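Nucleocapsid protein CP17 (Extra small virus, PDB 6JJA) forms the T=1 icosahedral shell of a single-stranded RNA satellite virus, sixty jelly-roll subunits that probably enclose its genome and carry bound calcium ions. Local coordinates at residues E65-Y69 with T155-P161; D58-S62 with V160-R164. Residues are numbered along the deposited sequence.

Interaction 1 of 2, residues E65-Y69 with T155-P161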
ATOM      1  N   GLU A  65      84.033  21.631   9.536  1.00 58.26           N
ATOM      2  CA  GLU A  65      84.779  21.135   8.390  1.00 58.26           C
ATOM      3  C   GLU A  65      84.860  19.619   8.377  1.00 58.26           C
ATOM      4  O   GLU A  65      85.073  19.028   7.315  1.00 58.26           O
ATOM      5  CB  GLU A  65      86.178  21.742   8.384  1.00 58.26           C
ATOM      6  CG  GLU A  65      86.169  23.256   8.308  1.00 58.26           C
ATOM      7  CD  GLU A  65      85.510  23.775   7.052  1.00 58.26           C
ATOM      8  OE1 GLU A  65      85.624  23.110   5.999  1.00 58.26           O
ATOM      9  OE2 GLU A  65      84.864  24.840   7.118  1.00 58.26           O
ATOM     10  N   SER A  66      84.699  18.982   9.536  1.00 53.95           N
ATOM     11  CA  SER A  66      84.604  17.530   9.583  1.00 53.95           C
ATOM     12  C   SER A  66      83.406  17.015   8.801  1.00 53.95           C
ATOM     13  O   SER A  66      83.399  15.855   8.377  1.00 53.95           O
ATOM     14  CB  SER A  66      84.510  17.072  11.034  1.00 53.95           C
ATOM     15  OG  SER A  66      84.328  15.674  11.120  1.00 53.95           O
ATOM     16  N   GLY A  67      82.398  17.854   8.589  1.00 51.05           N
ATOM     17  CA  GLY A  67      81.146  17.420   8.024  1.00 51.05           C
ATOM     18  C   GLY A  67      80.181  16.809   9.012  1.00 51.05           C
ATOM     19  O   GLY A  67      79.114  16.341   8.601  1.00 51.05           O
ATOM     20  N   ILE A  68      80.512  16.806  10.298  1.00 47.38           N
ATOM     21  CA  ILE A  68      79.709  16.161  11.326  1.00 47.38           C
ATOM     22  C   ILE A  68      79.236  17.228  12.297  1.00 47.38           C
ATOM     23  O   ILE A  68      80.048  17.957  12.876  1.00 47.38           O
ATOM     24  CB  ILE A  68      80.494  15.067  12.056  1.00 47.38           C
ATOM     25  CG1 ILE A  68      81.000  14.027  11.069  1.00 47.38           C
ATOM     26  CG2 ILE A  68      79.626  14.398  13.077  1.00 47.38           C
ATOM     27  CD1 ILE A  68      82.171  13.272  11.570  1.00 47.38           C
ATOM     28  N   TYR A  69      77.924  17.305  12.485  1.00 45.45           N
ATOM     29  CA  TYR A  69      77.293  18.336  13.292  1.00 45.45           C
ATOM     30  C   TYR A  69      76.605  17.659  14.463  1.00 45.45           C
ATOM     31  O   TYR A  69      75.593  16.976  14.291  1.00 45.45           O
ATOM     32  CB  TYR A  69      76.311  19.156  12.461  1.00 45.45           C
ATOM     33  CG  TYR A  69      76.932  19.716  11.208  1.00 45.45           C
ATOM     34  CD1 TYR A  69      77.620  20.914  11.226  1.00 45.45           C
ATOM     35  CD2 TYR A  69      76.845  19.037  10.012  1.00 45.45           C
ATOM     36  CE1 TYR A  69      78.192  21.416  10.090  1.00 45.45           C
ATOM     37  CE2 TYR A  69      77.417  19.534   8.871  1.00 45.45           C
ATOM     38  CZ  TYR A  69      78.091  20.725   8.917  1.00 45.45           C
ATOM     39  OH  TYR A  69      78.662  21.221   7.771  1.00 45.45           O
ATOM     40  N   THR A 155      78.617  15.180   4.022  1.00 53.97           N
ATOM     41  CA  THR A 155      79.919  15.133   3.382  1.00 53.97           C
ATOM     42  C   THR A 155      80.666  16.432   3.642  1.00 53.97           C
ATOM     43  O   THR A 155      80.084  17.517   3.665  1.00 53.97           O
ATOM     44  CB  THR A 155      79.767  14.904   1.883  1.00 53.97           C
ATOM     45  OG1 THR A 155      79.332  13.558   1.643  1.00 53.97           O
ATOM     46  CG2 THR A 155      81.079  15.138   1.175  1.00 53.97           C
ATOM     47  N   ALA A 156      81.970  16.317   3.863  1.00 56.66           N
ATOM     48  CA  ALA A 156      82.779  17.498   4.111  1.00 56.66           C
ATOM     49  C   ALA A 156      82.729  18.429   2.910  1.00 56.66           C
ATOM     50  O   ALA A 156      82.454  18.007   1.785  1.00 56.66           O
ATOM     51  CB  ALA A 156      84.216  17.100   4.412  1.00 56.66           C
ATOM     52  N   LYS A 157      82.982  19.712   3.159  1.00 59.39           N
ATOM     53  CA  LYS A 157      82.910  20.733   2.120  1.00 59.39           C
ATOM     54  C   LYS A 157      81.482  20.857   1.598  1.00 59.39           C
ATOM     55  O   LYS A 157      81.238  20.932   0.392  1.00 59.39           O
ATOM     56  CB  LYS A 157      83.883  20.431   0.977  1.00 59.39           C
ATOM     57  CG  LYS A 157      85.337  20.328   1.391  1.00 59.39           C
ATOM     58  CD  LYS A 157      85.918  21.677   1.765  1.00 59.39           C
ATOM     59  CE  LYS A 157      85.875  21.929   3.267  1.00 59.39           C
ATOM     60  NZ  LYS A 157      86.590  23.174   3.628  1.00 59.39           N
ATOM     61  N   ASP A 158      80.535  20.869   2.521  1.00 54.52           N
ATOM     62  CA  ASP A 158      79.125  20.986   2.207  1.00 54.52           C
ATOM     63  C   ASP A 158      78.510  22.108   3.026  1.00 54.52           C
ATOM     64  O   ASP A 158      79.049  22.496   4.069  1.00 54.52           O
ATOM     65  CB  ASP A 158      78.382  19.681   2.506  1.00 54.52           C
ATOM     66  CG  ASP A 158      78.507  18.672   1.395  1.00 54.52           C
ATOM     67  OD1 ASP A 158      79.506  18.726   0.646  1.00 54.52           O
ATOM     68  OD2 ASP A 158      77.614  17.811   1.282  1.00 54.52           O
ATOM     69  N   PRO A 159      77.381  22.653   2.589  1.00 49.92           N
ATOM     70  CA  PRO A 159      76.705  23.663   3.396  1.00 49.92           C
ATOM     71  C   PRO A 159      76.218  23.078   4.708  1.00 49.92           C
ATOM     72  O   PRO A 159      76.182  21.864   4.911  1.00 49.92           O
ATOM     73  CB  PRO A 159      75.533  24.102   2.514  1.00 49.92           C
ATOM     74  CG  PRO A 159      75.878  23.660   1.159  1.00 49.92           C
ATOM     75  CD  PRO A 159      76.694  22.436   1.310  1.00 49.92           C
ATOM     76  N   VAL A 160      75.852  23.970   5.611  1.00 46.51           N
ATOM     77  CA  VAL A 160      75.350  23.544   6.918  1.00 46.51           C
ATOM     78  C   VAL A 160      73.919  23.049   6.766  1.00 46.51           C
ATOM     79  O   VAL A 160      73.128  23.671   6.035  1.00 46.51           O
ATOM     80  CB  VAL A 160      75.432  24.692   7.914  1.00 46.51           C
ATOM     81  CG1 VAL A 160      75.076  24.222   9.282  1.00 46.51           C
ATOM     82  CG2 VAL A 160      76.819  25.272   7.913  1.00 46.51           C
ATOM     83  N   PRO A 161      73.540  21.958   7.418  1.00 42.01           N
ATOM     84  CA  PRO A 161      72.166  21.476   7.311  1.00 42.01           C
ATOM     85  C   PRO A 161      71.210  22.282   8.172  1.00 42.01           C
ATOM     86  O   PRO A 161      71.585  23.143   8.969  1.00 42.01           O
ATOM     87  CB  PRO A 161      72.268  20.033   7.791  1.00 42.01           C
ATOM     88  CG  PRO A 161      73.409  20.038   8.688  1.00 42.01           C
ATOM     89  CD  PRO A 161      74.386  20.989   8.128  1.00 42.01           C
TER
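Glu-65 opens the segment with a charged contact at the exposed margin: its CA-to-CB bond points sideways, but the side chain folds back so that OE1 lies 2.6 Å from Lys-157 NZ, a hydrogen-bonded salt bridge. Lys-157 does likewise, starting away from 65-69 and curling in at its end. The Glu-65 carbonyl O also lies 3.6 Å from Ala-156 CB, a van der Waals contact; the CA-to-CB bond of Ser-66 points away from 155-161. At Gly-67 the CA traces come closest, with its CA 4.2 Å from Ala-156 CA. A beta carbon here would be pressed tightly against the backbone of Thr-155 and Ala-156, and the phi/psi of 83/5 would in any case jam it against the preceding carbonyl, so glycine fits twice over. The chain then enters strand 68-72, an outermost strand, within this chain, of one of the two four-stranded antiparallel sheets of the viral jelly roll. This strand pairs with 148-154 through backbone hydrogen bonds of Gly-67 with Thr-154 and of Tyr-69 with Ile-152, while residues 155-161 carry the chain out of 148-154 and across to strand 162-171 of the other sheet. Ile-68 turns away from that crossing segment; Tyr-69 turns toward it. The tyrosine ring receives Pro-161 over one face, CD lying 3.8 Å from the ring centroid and 24° off the normal, a CH-pi contact. Val-160 CG1 approaches Tyr-69 CE1 obliquely at 4.3 Å, and Tyr-69 OH stays 3.8 Å from Pro-159 O, a contact and not a hydrogen bond.

Interaction 2 of 2, residues D58-S62 with V160-R164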
ATOM      1  N   ASP A  58      64.406  26.001  15.574  1.00 35.02           N
ATOM      2  CA  ASP A  58      65.457  25.952  14.574  1.00 35.02           C
ATOM      3  C   ASP A  58      66.794  26.129  15.267  1.00 35.02           C
ATOM      4  O   ASP A  58      66.930  26.981  16.148  1.00 35.02           O
ATOM      5  CB  ASP A  58      65.262  27.031  13.514  1.00 35.02           C
ATOM      6  CG  ASP A  58      65.558  28.422  14.028  1.00 35.02           C
ATOM      7  OD1 ASP A  58      65.147  28.735  15.164  1.00 35.02           O
ATOM      8  OD2 ASP A  58      66.198  29.206  13.299  1.00 35.02           O
ATOM      9  N   ILE A  59      67.775  25.332  14.870  1.00 36.70           N
ATOM     10  CA  ILE A  59      69.075  25.293  15.522  1.00 36.70           C
ATOM     11  C   ILE A  59      70.139  25.765  14.542  1.00 36.70           C
ATOM     12  O   ILE A  59      70.097  25.427  13.353  1.00 36.70           O
ATOM     13  CB  ILE A  59      69.356  23.876  16.049  1.00 36.70           C
ATOM     14  CG1 ILE A  59      68.190  23.433  16.932  1.00 36.70           C
ATOM     15  CG2 ILE A  59      70.614  23.847  16.856  1.00 36.70           C
ATOM     16  CD1 ILE A  59      68.115  21.994  17.190  1.00 36.70           C
ATOM     17  N   ASP A  60      71.100  26.543  15.050  1.00 44.74           N
ATOM     18  CA  ASP A  60      71.996  27.313  14.192  1.00 44.74           C
ATOM     19  C   ASP A  60      72.970  26.421  13.437  1.00 44.74           C
ATOM     20  O   ASP A  60      73.101  26.528  12.214  1.00 44.74           O
ATOM     21  CB  ASP A  60      72.768  28.347  15.021  1.00 44.74           C
ATOM     22  CG  ASP A  60      73.552  27.722  16.159  1.00 44.74           C
ATOM     23  OD1 ASP A  60      73.639  26.478  16.210  1.00 44.74           O
ATOM     24  OD2 ASP A  60      74.080  28.472  17.002  1.00 44.74           O
ATOM     25  N   LEU A  61      73.675  25.545  14.149  1.00 43.54           N
ATOM     26  CA  LEU A  61      74.632  24.627  13.541  1.00 43.54           C
ATOM     27  C   LEU A  61      75.766  25.384  12.845  1.00 43.54           C
ATOM     28  O   LEU A  61      75.855  25.457  11.624  1.00 43.54           O
ATOM     29  CB  LEU A  61      73.925  23.689  12.558  1.00 43.54           C
ATOM     30  CG  LEU A  61      73.194  22.483  13.130  1.00 43.54           C
ATOM     31  CD1 LEU A  61      72.869  21.566  12.008  1.00 43.54           C
ATOM     32  CD2 LEU A  61      74.007  21.776  14.170  1.00 43.54           C
ATOM     33  N   SER A  62      76.625  25.979  13.667  1.00 50.96           N
ATOM     34  CA  SER A  62      77.829  26.606  13.140  1.00 50.96           C
ATOM     35  C   SER A  62      78.594  25.623  12.261  1.00 50.96           C
ATOM     36  O   SER A  62      78.668  24.428  12.547  1.00 50.96           O
ATOM     37  CB  SER A  62      78.718  27.098  14.283  1.00 50.96           C
ATOM     38  OG  SER A  62      78.080  28.115  15.033  1.00 50.96           O
ATOM     39  N   VAL A 160      75.852  23.970   5.611  1.00 46.51           N
ATOM     40  CA  VAL A 160      75.350  23.544   6.918  1.00 46.51           C
ATOM     41  C   VAL A 160      73.919  23.049   6.766  1.00 46.51           C
ATOM     42  O   VAL A 160      73.128  23.671   6.035  1.00 46.51           O
ATOM     43  CB  VAL A 160      75.432  24.692   7.914  1.00 46.51           C
ATOM     44  CG1 VAL A 160      75.076  24.222   9.282  1.00 46.51           C
ATOM     45  CG2 VAL A 160      76.819  25.272   7.913  1.00 46.51           C
ATOM     46  N   PRO A 161      73.540  21.958   7.418  1.00 42.01           N
ATOM     47  CA  PRO A 161      72.166  21.476   7.311  1.00 42.01           C
ATOM     48  C   PRO A 161      71.210  22.282   8.172  1.00 42.01           C
ATOM     49  O   PRO A 161      71.585  23.143   8.969  1.00 42.01           O
ATOM     50  CB  PRO A 161      72.268  20.033   7.791  1.00 42.01           C
ATOM     51  CG  PRO A 161      73.409  20.038   8.688  1.00 42.01           C
ATOM     52  CD  PRO A 161      74.386  20.989   8.128  1.00 42.01           C
ATOM     53  N   VAL A 162      69.938  21.964   7.993  1.00 36.13           N
ATOM     54  CA  VAL A 162      68.838  22.634   8.662  1.00 36.13           C
ATOM     55  C   VAL A 162      68.189  21.625   9.595  1.00 36.13           C
ATOM     56  O   VAL A 162      67.824  20.524   9.172  1.00 36.13           O
ATOM     57  CB  VAL A 162      67.842  23.197   7.642  1.00 36.13           C
ATOM     58  CG1 VAL A 162      66.525  23.463   8.250  1.00 36.13           C
ATOM     59  CG2 VAL A 162      68.367  24.442   7.054  1.00 36.13           C
ATOM     60  N   VAL A 163      68.053  21.996  10.860  1.00 34.93           N
ATOM     61  CA  VAL A 163      67.524  21.114  11.886  1.00 34.93           C
ATOM     62  C   VAL A 163      66.247  21.725  12.431  1.00 34.93           C
ATOM     63  O   VAL A 163      66.222  22.898  12.816  1.00 34.93           O
ATOM     64  CB  VAL A 163      68.541  20.878  13.009  1.00 34.93           C
ATOM     65  CG1 VAL A 163      68.060  19.817  13.946  1.00 34.93           C
ATOM     66  CG2 VAL A 163      69.833  20.479  12.443  1.00 34.93           C
ATOM     67  N   ARG A 164      65.190  20.927  12.451  1.00 31.63           N
ATOM     68  CA  ARG A 164      63.928  21.281  13.075  1.00 31.63           C
ATOM     69  C   ARG A 164      63.628  20.246  14.141  1.00 31.63           C
ATOM     70  O   ARG A 164      63.874  19.056  13.938  1.00 31.63           O
ATOM     71  CB  ARG A 164      62.797  21.332  12.053  1.00 31.63           C
ATOM     72  CG  ARG A 164      62.914  22.418  11.049  1.00 31.63           C
ATOM     73  CD  ARG A 164      62.326  23.689  11.561  1.00 31.63           C
ATOM     74  NE  ARG A 164      62.336  24.763  10.585  1.00 31.63           N
ATOM     75  CZ  ARG A 164      63.403  25.482  10.279  1.00 31.63           C
ATOM     76  NH1 ARG A 164      64.557  25.234  10.857  1.00 31.63           N
ATOM     77  NH2 ARG A 164      63.311  26.447   9.388  1.00 31.63           N
TER
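Where the chains leaving two paired strands diverge, a side chain can fill the wedge, and here it is Leu-61. Strand 52-59, outermost within this chain in a four-stranded jelly-roll sheet, runs antiparallel to 162-171, with Asp-58 facing Arg-164 as a non-hydrogen-bonded pair, their CA atoms 5.1 Å apart. Toward Val-160 the gap widens, reaching 6.7 Å between the CA atoms of Leu-61 and Val-160. A positive phi of 62° at Leu-61 belongs to the turn that brings its side chain back toward the other segment. This bump enters a hollow walled by Val-160, Pro-161 and Val-163: Leu-61 CD1 lies 3.3 Å from Val-163 CG2 and 3.7 Å from Pro-161 CG, while Leu-61 CB meets Val-160 CG1 at 3.5 Å. Val-163 presents CG2 to Leu-61 and CG1 to Ile-59, CG1 lying 3.9 Å from Ile-59 CD1. Beyond these segments, Leu-71 and Ile-152 of the facing sheet pack on the same cluster, placing it in the interior of the sandwich. The face bearing Asp-58 and Arg-164 is polar rather than aliphatic. The arginine folds back until Arg-164 NH1 is 3.3 Å from Asp-58 CB, and Arg-164 NH1 makes a weak hydrogen bond of 3.5 Å to Val-163 O. Arg-164 also packs on Glu-120 of a second subunit. Interlocking aliphatic surfaces thus dominate this junction; the carboxylate of Asp-58 forms its salt bridge with Arg-79 of the same chain rather than with Arg-164, so none ties these two segments together.

Overall arrangement
The two contacts illustrate how a sandwich closes at one end. Both use Val-160 and Pro-161, where the crossing segment arrives at strand 162-171, yet they engage successive strands, 68-72 and 52-59, that belong to different sheets. Interaction 2 is largely buried, its centre about 12 Å from the centre of the chain, and consists mainly of aliphatic packing between sheet neighbours. Interaction 1, its centre about 22 Å from the centre of the chain, is partly exposed, mixing a surface salt bridge with aromatic packing at its buried end. The two meet where Tyr-69 CB lies 3.9 Å from Leu-61 CD2, so the apolar layer runs on from one to the other. Each also reaches a neighbouring subunit.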